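Local coordinates for gamma-glutamyltranspeptidase (Ggt) (Helicobacter pylori 26695, PDB 5BPK), which transfers or hydrolyses the gamma-glutamyl group of glutathione and related compounds, as an N-terminal nucleophile hydrolase cut into a large and a small subunit, at the interface of chains A and B. Numbering follows the deposited sequence. Chains: chain A, Gamma-glutamyltranspeptidase (Ggt); chain B, Gamma-glutamyltranspeptidase (Ggt).

Contact 1: the interface of chains A and B. Residues chain A 313, 316-317, 320, 360-361; chain B 126, 148, 151-153.
Helix 309-329 of the large subunit meets the C-terminal end of small-subunit helix 142-151 here, and the ring of B:Tyr153, just past that end, carries the contact. Its phenol oxygen lies between two side chains one helical turn apart. B:Tyr153 OH donates to A:Glu317 OE2 at 2.6 Å, reaching the carboxylate oxygen on its anti side and 19° out of the plane. It also shares a nearly straight hydrogen bond of 2.8 Å with A:His313 ND1, whose donor is not settled by the model. The imidazole gets there because its CG stands anti to the backbone N (chi1 176°). A:Arg320 fixes the carboxylate from behind: NE goes to OE1, and NH2 takes the syn lone pair of A:Glu317 OE2 at 2.8 Å in a salt bridge. OE2 thus accepts from both the phenol and the guanidinium, which should favour its charged form. A:Val361 CG1 sits over the centre of one face of the B:Tyr153 ring, 3.5 Å from the centroid. The extended chain of B:Met151 lays SD over one face of the imidazole, offset toward the rim, 3.5 Å from A:His313 CG. B:Met126 CE closes the other end, 3.8 Å from A:Arg320 CZ, with its sulfur above the guanidinium. Polar groups flanked by apolar ones in this way likely anchor the small-subunit stretch after helix 142-151 to large-subunit helix 309-329 and the loop at A:Val361.

Contact 2: the interface of chains A and B. Residues chain A 284-285, 288-289, 292, 319, 323; chain B 95, 98-99, 125-126.
A:Tyr323 points from helix 309-329 toward the start of B helix 96-109. Beyond CB, which leads off with CG anti to the carbonyl carbon (chi1 -79°), one side of the ring runs past the backbone of B:Met126: CD1 and CE1 both lie near its carbonyl oxygen, the former at 3.5 Å. CE1 then comes to 3.8 Å from the methyl CG2 of B:Thr99, while CE2 on the other side approaches the carbonyl of B:Ser95. At the tip, A:Tyr323 OH donates to B:Ser95 O at 2.5 Å, a short bond almost in line with the C=O (168°). The tyrosine and B:Ile98 reach toward each other tip to tip, with A:Tyr323 OH 3.7 Å from B:Ile98 CD1, and the same hydroxyl lies in the plane of the B:His125 imidazole, at its edge. That imidazole is itself tied through ND1 to B:Thr99 OG1 at 2.7 Å, which holds the threonine with CG2 turned toward chain A. There A:Met319, extended beyond CG, packs its SD 3.6 Å from B:Thr99 CG2, the two side chains crossing near a right angle. B:Ile98 fills the other flank, its CG2 4.0 Å from A:Ile292 CD1 and its CG1 against A:Gly285 CA. The first turn of B helix 96-109 is thereby wedged between A helices 285-296 and 309-329.

Contact 3: the interface of chains A and B. Residues chain A 112, 114-116, 122, 127; chain B 41-42, 46, 64.
With CG anti to the carbonyl carbon (chi1 -64°), A:Phe115 swings its ring toward chain B, and B:Ile46 answers with CG2 in the corresponding position while CG1 stands between the backbone N and the carbonyl carbon (chi1 67°). This sends the two branches of the isoleucine to different partners. CG2 touches A:Phe115 CD2 at 3.6 Å, whereas CD1 reaches onward to A:Val122 CG1 at 3.9 Å. B:Ile64 CD1 meets the same side of the ring, at CD2 and CE2, and B:Met41 CB packs at its far end, 3.7 Å from A:Phe115 CZ. Within chain A the ring is sandwiched, A:Ser127 CB over the centre of one face and A:Met114 CG toward the rim of the other. A:Met114 SD continues the apolar patch to B:Met41 CE. On the opposite side of the ring, A:Ser127 OG donates to B:Asp42 OD1 at 2.7 Å, met on the anti side and 27° out of the carboxylate plane. Two waters bridge from A:Lys112 O: water 2, also bound to A:Phe115 N, lies 2.9 Å from B:Ile46 O, and water 1 lies 2.9 Å from B:Ile64 N. The large-subunit loop thus packs on 3-10 helix 40-43 and the B:Ile46 and B:Ile64 segments, which may steady pocket-lining B:Glu40 and B:Asp43.

Contact 4: the interface of chains A and B. Residues chain A 85, 87, 103-104; chain B 19, 40, 43, 70-72, 74.
A:Arg103 is clamped between chain B segments that line the ligand pocket of this N-terminal nucleophile hydrolase: B:Glu40, B:Asp43, B:Ser72 and B:Met74 all belong to it. Among the charged contacts, A:Arg103 NH2 forms a salt bridge and hydrogen bond of 2.7 Å with B:Asp43 OD2, using the anti lone pair of that oxygen. NH1 lies 3.2 Å from B:Glu40 OE2, a salt bridge by charge alone, since its N-H points elsewhere. Alongside, A:Glu104 OE2 lies 2.5 Å from B:Glu40 OE1, the carboxylate planes 58° apart; so close a pair is consistent with a hydrogen bond, though the proton is not seen. Hydrogen bonds to a backbone carbonyl come next. NE and NH2 together grip the carbonyl oxygen B:Pro70 O side-on, NE at 2.9 Å. Both approach from one face of the carbonyl, NE tilted 23° from its plane and NH2 well above it. A bend at chi2 (67°), after a CG anti to the backbone N, brings the guanidinium there. In the backbone, A:Gly85 and B:Thr19 pair as an antiparallel bridge, with A:Gly85 N to B:Thr19 O at 3.0 Å and the reciprocal bond closing the pair. Packing contacts sandwich the guanidinium, B:Ser72 CB over its centre at 3.6 Å from A:Arg103 CZ and B:Glu40 CG toward the rim of the opposite face. B:Ser72 CB also meets the edge of the A:Phe87 ring at CE2, and B:Met74 CE lies 3.7 Å from A:Phe87 CE2.

Contact 1: the interface of chains A and B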
loop_
_atom_site.group_PDB
_atom_site.type_symbol
_atom_site.label_atom_id
_atom_site.label_comp_id
_atom_site.label_asym_id
_atom_site.label_seq_id
_atom_site.Cartn_x
_atom_site.Cartn_y
_atom_site.Cartn_z
ATOM N N HIS A 313 -5.709 5.839 23.927
ATOM C CA HIS A 313 -6.977 6.585 23.899
ATOM C C HIS A 313 -6.900 7.831 23.013
ATOM O O HIS A 313 -7.752 8.049 22.143
ATOM C CB HIS A 313 -7.392 6.953 25.335
ATOM C CG HIS A 313 -8.624 7.797 25.423
ATOM N ND1 HIS A 313 -9.768 7.522 24.705
ATOM C CD2 HIS A 313 -8.905 8.880 26.184
ATOM C CE1 HIS A 313 -10.697 8.410 25.010
ATOM N NE2 HIS A 313 -10.201 9.246 25.904
ATOM N N ALA A 316 -6.547 6.671 19.380
ATOM C CA ALA A 316 -7.751 6.006 18.892
ATOM C C ALA A 316 -8.881 7.002 18.623
ATOM O O ALA A 316 -9.634 6.839 17.665
ATOM C CB ALA A 316 -8.207 4.915 19.876
ATOM N N GLU A 317 -9.041 8.002 19.492
ATOM C CA GLU A 317 -10.049 9.033 19.230
ATOM C C GLU A 317 -9.699 9.888 18.004
ATOM O O GLU A 317 -10.588 10.274 17.225
ATOM C CB GLU A 317 -10.308 9.895 20.460
ATOM C CG GLU A 317 -10.904 9.109 21.634
ATOM C CD GLU A 317 -12.156 8.339 21.236
ATOM O OE1 GLU A 317 -13.183 8.991 20.990
ATOM O OE2 GLU A 317 -12.103 7.090 21.147
ATOM N N ARG A 320 -10.592 7.730 15.037
ATOM C CA ARG A 320 -12.041 7.683 14.872
ATOM C C ARG A 320 -12.525 8.851 14.036
ATOM O O ARG A 320 -13.298 8.658 13.103
ATOM C CB ARG A 320 -12.724 7.714 16.232
ATOM C CG ARG A 320 -14.199 7.390 16.212
ATOM C CD ARG A 320 -14.854 7.800 17.519
ATOM N NE ARG A 320 -14.314 7.124 18.706
ATOM C CZ ARG A 320 -14.692 5.916 19.126
ATOM N NH1 ARG A 320 -15.570 5.192 18.435
ATOM N NH2 ARG A 320 -14.187 5.414 20.252
ATOM N N THR A 360 -13.524 8.795 28.939
ATOM C CA THR A 360 -14.582 8.330 28.049
ATOM C C THR A 360 -14.267 8.535 26.562
ATOM O O THR A 360 -13.421 9.342 26.177
ATOM C CB THR A 360 -15.947 8.988 28.404
ATOM O OG1 THR A 360 -17.003 8.248 27.780
ATOM C CG2 THR A 360 -15.996 10.448 27.967
ATOM N N VAL A 361 -14.966 7.764 25.743
ATOM C CA VAL A 361 -14.865 7.846 24.291
ATOM C C VAL A 361 -16.043 8.645 23.733
ATOM O O VAL A 361 -17.044 8.878 24.422
ATOM C CB VAL A 361 -14.867 6.435 23.666
ATOM C CG1 VAL A 361 -13.699 5.621 24.197
ATOM C CG2 VAL A 361 -16.179 5.712 23.938
ATOM N N MET B 126 -8.387 1.664 15.148
ATOM C CA MET B 126 -9.749 2.178 15.197
ATOM C C MET B 126 -10.034 2.834 13.851
ATOM O O MET B 126 -9.286 3.701 13.426
ATOM C CB MET B 126 -9.873 3.179 16.354
ATOM C CG MET B 126 -11.055 4.140 16.313
ATOM S SD MET B 126 -12.681 3.387 16.327
ATOM C CE MET B 126 -12.797 2.821 18.040
ATOM N N LEU B 148 -9.166 0.687 29.173
ATOM C CA LEU B 148 -9.761 1.122 27.912
ATOM C C LEU B 148 -11.244 0.710 27.800
ATOM O O LEU B 148 -12.068 1.494 27.295
ATOM C CB LEU B 148 -8.947 0.599 26.726
ATOM C CG LEU B 148 -7.586 1.279 26.540
ATOM C CD1 LEU B 148 -6.732 0.493 25.543
ATOM C CD2 LEU B 148 -7.763 2.750 26.088
ATOM N N MET B 151 -13.412 3.058 29.641
ATOM C CA MET B 151 -13.642 4.267 28.841
ATOM C C MET B 151 -14.778 4.120 27.835
ATOM O O MET B 151 -15.345 5.132 27.385
ATOM C CB MET B 151 -12.378 4.655 28.073
ATOM C CG MET B 151 -11.228 5.082 28.937
ATOM S SD MET B 151 -9.920 5.745 27.896
ATOM C CE MET B 151 -8.516 5.635 28.997
ATOM N N GLY B 152 -15.082 2.882 27.450
ATOM C CA GLY B 152 -16.126 2.605 26.472
ATOM C C GLY B 152 -15.709 1.916 25.186
ATOM O O GLY B 152 -16.543 1.711 24.312
ATOM N N TYR B 153 -14.442 1.522 25.058
ATOM C CA TYR B 153 -14.006 0.787 23.866
ATOM C C TYR B 153 -14.552 -0.644 23.888
ATOM O O TYR B 153 -14.593 -1.288 24.943
ATOM C CB TYR B 153 -12.471 0.757 23.760
ATOM C CG TYR B 153 -11.865 2.101 23.438
ATOM C CD1 TYR B 153 -12.031 2.665 22.173
ATOM C CD2 TYR B 153 -11.133 2.814 24.383
ATOM C CE1 TYR B 153 -11.499 3.907 21.864
ATOM C CE2 TYR B 153 -10.584 4.076 24.079
ATOM C CZ TYR B 153 -10.769 4.605 22.809
ATOM O OH TYR B 153 -10.245 5.832 22.471
#

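Contact 2: the interface of chains A and B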
loop_
_atom_site.group_PDB
_atom_site.type_symbol
_atom_site.label_atom_id
_atom_site.label_comp_id
_atom_site.label_asym_id
_atom_site.label_seq_id
_atom_site.Cartn_x
_atom_site.Cartn_y
_atom_site.Cartn_z
ATOM N N SER A 284 -5.871 8.553 0.489
ATOM C CA SER A 284 -6.263 9.238 1.713
ATOM C C SER A 284 -5.181 9.066 2.781
ATOM O O SER A 284 -5.219 9.726 3.822
ATOM C CB SER A 284 -7.562 8.623 2.245
ATOM O OG SER A 284 -7.349 7.285 2.683
ATOM N N GLY A 285 -4.215 8.186 2.524
ATOM C CA GLY A 285 -3.302 7.738 3.572
ATOM C C GLY A 285 -2.453 8.826 4.203
ATOM O O GLY A 285 -2.427 8.979 5.422
ATOM N N HIS A 288 -4.629 11.508 6.298
ATOM C CA HIS A 288 -5.071 11.059 7.612
ATOM C C HIS A 288 -3.914 10.703 8.560
ATOM O O HIS A 288 -4.038 10.876 9.772
ATOM C CB HIS A 288 -6.092 9.934 7.515
ATOM C CG HIS A 288 -7.316 10.322 6.753
ATOM N ND1 HIS A 288 -8.045 11.450 7.051
ATOM C CD2 HIS A 288 -7.926 9.749 5.690
ATOM C CE1 HIS A 288 -9.052 11.559 6.200
ATOM N NE2 HIS A 288 -9.001 10.538 5.362
ATOM N N LEU A 289 -2.801 10.227 8.009
ATOM C CA LEU A 289 -1.591 9.978 8.791
ATOM C C LEU A 289 -1.170 11.270 9.474
ATOM O O LEU A 289 -0.959 11.309 10.678
ATOM C CB LEU A 289 -0.464 9.490 7.876
ATOM C CG LEU A 289 0.944 9.472 8.460
ATOM C CD1 LEU A 289 0.981 8.598 9.698
ATOM C CD2 LEU A 289 1.938 9.020 7.381
ATOM N N ILE A 292 -3.801 12.545 12.118
ATOM C CA ILE A 292 -3.817 11.793 13.382
ATOM C C ILE A 292 -2.580 12.156 14.227
ATOM O O ILE A 292 -2.679 12.411 15.431
ATOM C CB ILE A 292 -3.921 10.271 13.132
ATOM C CG1 ILE A 292 -5.277 9.920 12.509
ATOM C CG2 ILE A 292 -3.767 9.500 14.424
ATOM C CD1 ILE A 292 -5.293 8.580 11.785
ATOM N N MET A 319 -7.985 8.731 15.408
ATOM C CA MET A 319 -8.283 7.799 14.315
ATOM C C MET A 319 -9.773 7.794 13.997
ATOM O O MET A 319 -10.162 7.828 12.846
ATOM C CB MET A 319 -7.871 6.371 14.684
ATOM C CG MET A 319 -6.388 6.133 14.787
ATOM S SD MET A 319 -6.012 4.550 15.580
ATOM C CE MET A 319 -4.204 4.602 15.532
ATOM N N TYR A 323 -11.191 8.692 10.236
ATOM C CA TYR A 323 -11.886 7.739 9.358
ATOM C C TYR A 323 -13.305 8.197 9.041
ATOM O O TYR A 323 -13.801 7.941 7.948
ATOM C CB TYR A 323 -11.851 6.311 9.897
ATOM C CG TYR A 323 -10.527 5.601 9.652
ATOM C CD1 TYR A 323 -9.479 5.718 10.551
ATOM C CD2 TYR A 323 -10.321 4.836 8.506
ATOM C CE1 TYR A 323 -8.270 5.070 10.340
ATOM C CE2 TYR A 323 -9.107 4.187 8.279
ATOM C CZ TYR A 323 -8.077 4.318 9.208
ATOM O OH TYR A 323 -6.858 3.681 9.019
ATOM N N SER B 95 -7.507 -0.589 4.942
ATOM C CA SER B 95 -7.836 0.416 5.947
ATOM C C SER B 95 -6.831 0.478 7.113
ATOM O O SER B 95 -6.674 1.530 7.741
ATOM C CB SER B 95 -9.214 0.123 6.508
ATOM O OG SER B 95 -9.224 -1.199 7.028
ATOM N N ILE B 98 -3.027 3.068 7.430
ATOM C CA ILE B 98 -2.819 4.394 7.992
ATOM C C ILE B 98 -2.398 4.264 9.442
ATOM O O ILE B 98 -1.431 4.907 9.890
ATOM C CB ILE B 98 -4.089 5.258 7.898
ATOM C CG1 ILE B 98 -4.484 5.442 6.431
ATOM C CG2 ILE B 98 -3.871 6.598 8.582
ATOM C CD1 ILE B 98 -5.865 5.981 6.242
ATOM N N THR B 99 -3.095 3.399 10.173
ATOM C CA THR B 99 -2.819 3.263 11.597
ATOM C C THR B 99 -1.513 2.482 11.856
ATOM O O THR B 99 -0.760 2.807 12.781
ATOM C CB THR B 99 -4.024 2.631 12.327
ATOM O OG1 THR B 99 -4.307 1.337 11.784
ATOM C CG2 THR B 99 -5.272 3.541 12.207
ATOM N N HIS B 125 -5.948 -0.555 16.384
ATOM C CA HIS B 125 -6.601 0.058 15.236
ATOM C C HIS B 125 -8.030 0.459 15.571
ATOM O O HIS B 125 -8.772 -0.307 16.177
ATOM C CB HIS B 125 -6.555 -0.939 14.069
ATOM C CG HIS B 125 -7.310 -0.518 12.850
ATOM N ND1 HIS B 125 -6.862 0.462 11.991
ATOM C CD2 HIS B 125 -8.476 -0.975 12.327
ATOM C CE1 HIS B 125 -7.725 0.600 11.000
ATOM N NE2 HIS B 125 -8.708 -0.267 11.172
ATOM N N MET B 126 -8.387 1.664 15.148
ATOM C CA MET B 126 -9.749 2.178 15.197
ATOM C C MET B 126 -10.034 2.834 13.851
ATOM O O MET B 126 -9.286 3.701 13.426
ATOM C CB MET B 126 -9.873 3.179 16.354
ATOM C CG MET B 126 -11.055 4.140 16.313
ATOM S SD MET B 126 -12.681 3.387 16.327
ATOM C CE MET B 126 -12.797 2.821 18.040
#

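Contact 3: the interface of chains A and B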
loop_
_atom_site.group_PDB
_atom_site.type_symbol
_atom_site.label_atom_id
_atom_site.label_comp_id
_atom_site.label_asym_id
_atom_site.label_seq_id
_atom_site.Cartn_x
_atom_site.Cartn_y
_atom_site.Cartn_z
ATOM N N LYS A 112 -21.043 4.916 -12.800
ATOM C CA LYS A 112 -21.344 4.994 -11.375
ATOM C C LYS A 112 -21.956 3.708 -10.801
ATOM O O LYS A 112 -21.521 3.200 -9.772
ATOM C CB LYS A 112 -22.280 6.183 -11.149
ATOM C CG LYS A 112 -22.581 6.479 -9.707
ATOM C CD LYS A 112 -23.423 7.744 -9.590
ATOM C CE LYS A 112 -24.603 7.531 -8.679
ATOM N NZ LYS A 112 -25.631 6.644 -9.297
ATOM N N MET A 114 -22.198 0.607 -12.218
ATOM C CA MET A 114 -21.783 -0.584 -12.985
ATOM C C MET A 114 -21.803 -1.911 -12.213
ATOM O O MET A 114 -21.892 -2.976 -12.829
ATOM C CB MET A 114 -20.397 -0.374 -13.618
ATOM C CG MET A 114 -19.253 -0.213 -12.637
ATOM S SD MET A 114 -17.726 0.269 -13.454
ATOM C CE MET A 114 -17.264 -1.259 -14.279
ATOM N N PHE A 115 -21.706 -1.860 -10.886
ATOM C CA PHE A 115 -21.690 -3.078 -10.072
ATOM C C PHE A 115 -23.029 -3.374 -9.410
ATOM O O PHE A 115 -23.118 -4.247 -8.544
ATOM C CB PHE A 115 -20.580 -2.990 -9.021
ATOM C CG PHE A 115 -19.208 -2.931 -9.618
ATOM C CD1 PHE A 115 -18.676 -4.041 -10.262
ATOM C CD2 PHE A 115 -18.459 -1.768 -9.561
ATOM C CE1 PHE A 115 -17.414 -3.994 -10.840
ATOM C CE2 PHE A 115 -17.198 -1.722 -10.127
ATOM C CZ PHE A 115 -16.678 -2.838 -10.771
ATOM N N LEU A 116 -24.067 -2.644 -9.810
ATOM C CA LEU A 116 -25.393 -2.829 -9.222
ATOM C C LEU A 116 -26.318 -3.531 -10.205
ATOM O O LEU A 116 -26.146 -3.417 -11.418
ATOM C CB LEU A 116 -25.998 -1.478 -8.843
ATOM C CG LEU A 116 -25.210 -0.596 -7.869
ATOM C CD1 LEU A 116 -26.071 0.575 -7.401
ATOM C CD2 LEU A 116 -24.710 -1.401 -6.677
ATOM N N VAL A 122 -26.086 -4.320 -4.897
ATOM C CA VAL A 122 -24.776 -4.843 -5.285
ATOM C C VAL A 122 -24.878 -6.271 -5.840
ATOM O O VAL A 122 -25.509 -7.142 -5.233
ATOM C CB VAL A 122 -23.812 -4.821 -4.084
ATOM C CG1 VAL A 122 -22.517 -5.536 -4.428
ATOM C CG2 VAL A 122 -23.547 -3.390 -3.643
ATOM N N SER A 127 -17.441 -6.729 -8.084
ATOM C CA SER A 127 -16.328 -5.804 -7.826
ATOM C C SER A 127 -15.070 -6.512 -7.288
ATOM O O SER A 127 -14.043 -5.854 -7.041
ATOM C CB SER A 127 -16.776 -4.711 -6.833
ATOM O OG SER A 127 -16.850 -5.182 -5.494
ATOM N N MET B 41 -11.197 -1.902 -8.484
ATOM C CA MET B 41 -12.503 -1.222 -8.570
ATOM C C MET B 41 -13.290 -1.279 -7.265
ATOM O O MET B 41 -14.106 -0.403 -7.019
ATOM C CB MET B 41 -13.349 -1.751 -9.734
ATOM C CG MET B 41 -12.713 -1.520 -11.108
ATOM S SD MET B 41 -12.555 0.224 -11.600
ATOM C CE MET B 41 -14.263 0.614 -12.023
ATOM N N ASP B 42 -13.039 -2.284 -6.424
ATOM C CA ASP B 42 -13.685 -2.364 -5.096
ATOM C C ASP B 42 -13.234 -1.267 -4.108
ATOM O O ASP B 42 -13.800 -1.130 -3.024
ATOM C CB ASP B 42 -13.466 -3.743 -4.454
ATOM C CG ASP B 42 -14.348 -3.963 -3.228
ATOM O OD1 ASP B 42 -15.588 -4.044 -3.402
ATOM O OD2 ASP B 42 -13.806 -4.033 -2.095
ATOM N N ILE B 46 -19.094 1.662 -4.495
ATOM C CA ILE B 46 -19.915 1.133 -5.587
ATOM C C ILE B 46 -21.419 1.388 -5.379
ATOM O O ILE B 46 -22.211 1.226 -6.305
ATOM C CB ILE B 46 -19.621 -0.369 -5.849
ATOM C CG1 ILE B 46 -20.072 -1.259 -4.683
ATOM C CG2 ILE B 46 -18.126 -0.569 -6.131
ATOM C CD1 ILE B 46 -19.838 -2.724 -4.937
ATOM N N ILE B 64 -17.702 6.013 -8.613
ATOM C CA ILE B 64 -17.074 5.655 -9.877
ATOM C C ILE B 64 -17.395 6.683 -10.962
ATOM O O ILE B 64 -18.546 7.113 -11.102
ATOM C CB ILE B 64 -17.558 4.269 -10.376
ATOM C CG1 ILE B 64 -17.162 3.171 -9.386
ATOM C CG2 ILE B 64 -17.007 3.987 -11.776
ATOM C CD1 ILE B 64 -17.873 1.849 -9.610
HETATM O O HOH W 1 -20.073 4.521 -7.826
HETATM O O HOH W 2 -21.487 0.497 -8.975
#

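Contact 4: the interface of chains A and B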
loop_
_atom_site.group_PDB
_atom_site.type_symbol
_atom_site.label_atom_id
_atom_site.label_comp_id
_atom_site.label_asym_id
_atom_site.label_seq_id
_atom_site.Cartn_x
_atom_site.Cartn_y
_atom_site.Cartn_z
ATOM N N GLY A 85 -1.323 -1.428 -9.532
ATOM C CA GLY A 85 -0.855 -0.048 -9.470
ATOM C C GLY A 85 -0.456 0.314 -8.057
ATOM O O GLY A 85 -0.481 -0.530 -7.138
ATOM N N PHE A 87 1.779 3.677 -5.558
ATOM C CA PHE A 87 2.345 4.994 -5.320
ATOM C C PHE A 87 3.807 4.887 -4.918
ATOM O O PHE A 87 4.204 3.944 -4.212
ATOM C CB PHE A 87 1.597 5.695 -4.183
ATOM C CG PHE A 87 0.116 5.801 -4.400
ATOM C CD1 PHE A 87 -0.400 6.700 -5.323
ATOM C CD2 PHE A 87 -0.757 5.015 -3.674
ATOM C CE1 PHE A 87 -1.782 6.795 -5.527
ATOM C CE2 PHE A 87 -2.145 5.111 -3.857
ATOM C CZ PHE A 87 -2.652 6.007 -4.792
ATOM N N ARG A 103 -1.594 4.821 -9.736
ATOM C CA ARG A 103 -2.842 4.163 -9.359
ATOM C C ARG A 103 -3.653 3.792 -10.597
ATOM O O ARG A 103 -3.670 4.524 -11.589
ATOM C CB ARG A 103 -3.646 5.106 -8.470
ATOM C CG ARG A 103 -4.972 4.583 -7.941
ATOM C CD ARG A 103 -4.812 3.440 -6.953
ATOM N NE ARG A 103 -6.009 3.296 -6.121
ATOM C CZ ARG A 103 -6.184 2.357 -5.193
ATOM N NH1 ARG A 103 -5.272 1.429 -4.985
ATOM N NH2 ARG A 103 -7.295 2.333 -4.474
ATOM N N GLU A 104 -4.373 2.672 -10.533
ATOM C CA GLU A 104 -5.242 2.286 -11.643
ATOM C C GLU A 104 -6.339 3.317 -11.873
ATOM O O GLU A 104 -6.761 4.020 -10.946
ATOM C CB GLU A 104 -5.882 0.922 -11.431
ATOM C CG GLU A 104 -4.903 -0.222 -11.207
ATOM C CD GLU A 104 -4.698 -0.527 -9.734
ATOM O OE1 GLU A 104 -4.406 0.421 -8.959
ATOM O OE2 GLU A 104 -4.824 -1.719 -9.370
ATOM N N THR B 19 0.149 -2.862 -5.514
ATOM C CA THR B 19 -0.899 -3.830 -5.214
ATOM C C THR B 19 -1.763 -4.210 -6.399
ATOM O O THR B 19 -1.869 -3.460 -7.366
ATOM C CB THR B 19 -1.832 -3.240 -4.112
ATOM O OG1 THR B 19 -2.662 -4.266 -3.550
ATOM C CG2 THR B 19 -2.685 -2.099 -4.665
ATOM N N GLU B 40 -9.007 -3.545 -8.094
ATOM C CA GLU B 40 -8.963 -2.212 -7.501
ATOM C C GLU B 40 -10.290 -1.459 -7.616
ATOM O O GLU B 40 -10.496 -0.468 -6.911
ATOM C CB GLU B 40 -7.835 -1.364 -8.108
ATOM C CG GLU B 40 -6.996 -0.611 -7.089
ATOM C CD GLU B 40 -6.074 -1.545 -6.312
ATOM O OE1 GLU B 40 -5.232 -2.244 -6.946
ATOM O OE2 GLU B 40 -6.197 -1.583 -5.075
ATOM N N ASP B 43 -12.185 -0.526 -4.443
ATOM C CA ASP B 43 -11.794 0.613 -3.620
ATOM C C ASP B 43 -12.639 1.856 -3.889
ATOM O O ASP B 43 -12.553 2.816 -3.132
ATOM C CB ASP B 43 -10.311 0.927 -3.777
ATOM C CG ASP B 43 -9.421 0.030 -2.928
ATOM O OD1 ASP B 43 -9.926 -0.802 -2.144
ATOM O OD2 ASP B 43 -8.192 0.170 -3.058
ATOM N N PRO B 70 -9.548 5.094 -8.052
ATOM C CA PRO B 70 -10.251 4.777 -6.809
ATOM C C PRO B 70 -9.442 5.180 -5.586
ATOM O O PRO B 70 -8.217 5.020 -5.577
ATOM C CB PRO B 70 -10.406 3.255 -6.865
ATOM C CG PRO B 70 -9.352 2.794 -7.808
ATOM C CD PRO B 70 -9.207 3.880 -8.816
ATOM N N LEU B 71 -10.129 5.688 -4.563
ATOM C CA LEU B 71 -9.469 6.113 -3.342
ATOM C C LEU B 71 -8.671 4.973 -2.713
ATOM O O LEU B 71 -9.172 3.865 -2.581
ATOM C CB LEU B 71 -10.484 6.631 -2.328
ATOM C CG LEU B 71 -9.914 7.231 -1.044
ATOM C CD1 LEU B 71 -9.198 8.530 -1.341
ATOM C CD2 LEU B 71 -11.009 7.424 -0.004
ATOM N N SER B 72 -7.445 5.287 -2.306
ATOM C CA SER B 72 -6.569 4.345 -1.610
ATOM C C SER B 72 -6.365 4.754 -0.145
ATOM O O SER B 72 -6.637 5.892 0.246
ATOM C CB SER B 72 -5.205 4.313 -2.304
ATOM O OG SER B 72 -4.357 3.295 -1.769
ATOM N N MET B 74 -3.201 3.598 0.923
ATOM C CA MET B 74 -1.745 3.383 0.905
ATOM C C MET B 74 -0.985 4.649 1.318
ATOM O O MET B 74 -1.292 5.763 0.859
ATOM C CB MET B 74 -1.266 2.844 -0.447
ATOM C CG MET B 74 -1.775 1.408 -0.719
ATOM S SD MET B 74 -1.128 0.592 -2.182
ATOM C CE MET B 74 -2.029 1.385 -3.509
#

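The four contacts run across one intersubunit surface, with contact 1 and contact 3 at its ends, about 33 Å apart; this and the distances below run between the centres of their C-alpha atoms. Contact 1 and contact 2, about 15 Å apart, share B:Met126 and A helix 309-329, so one large-subunit helix serves both. Contact 3 and contact 4, also about 15 Å apart, share the B 3-10 helix 40-43, one residue set facing the loop and the other the ligand pocket. Contact 2 lies about 16 Å from contact 4. Binding at several separated points fits two subunits that arise from one precursor and remain a single catalytic unit.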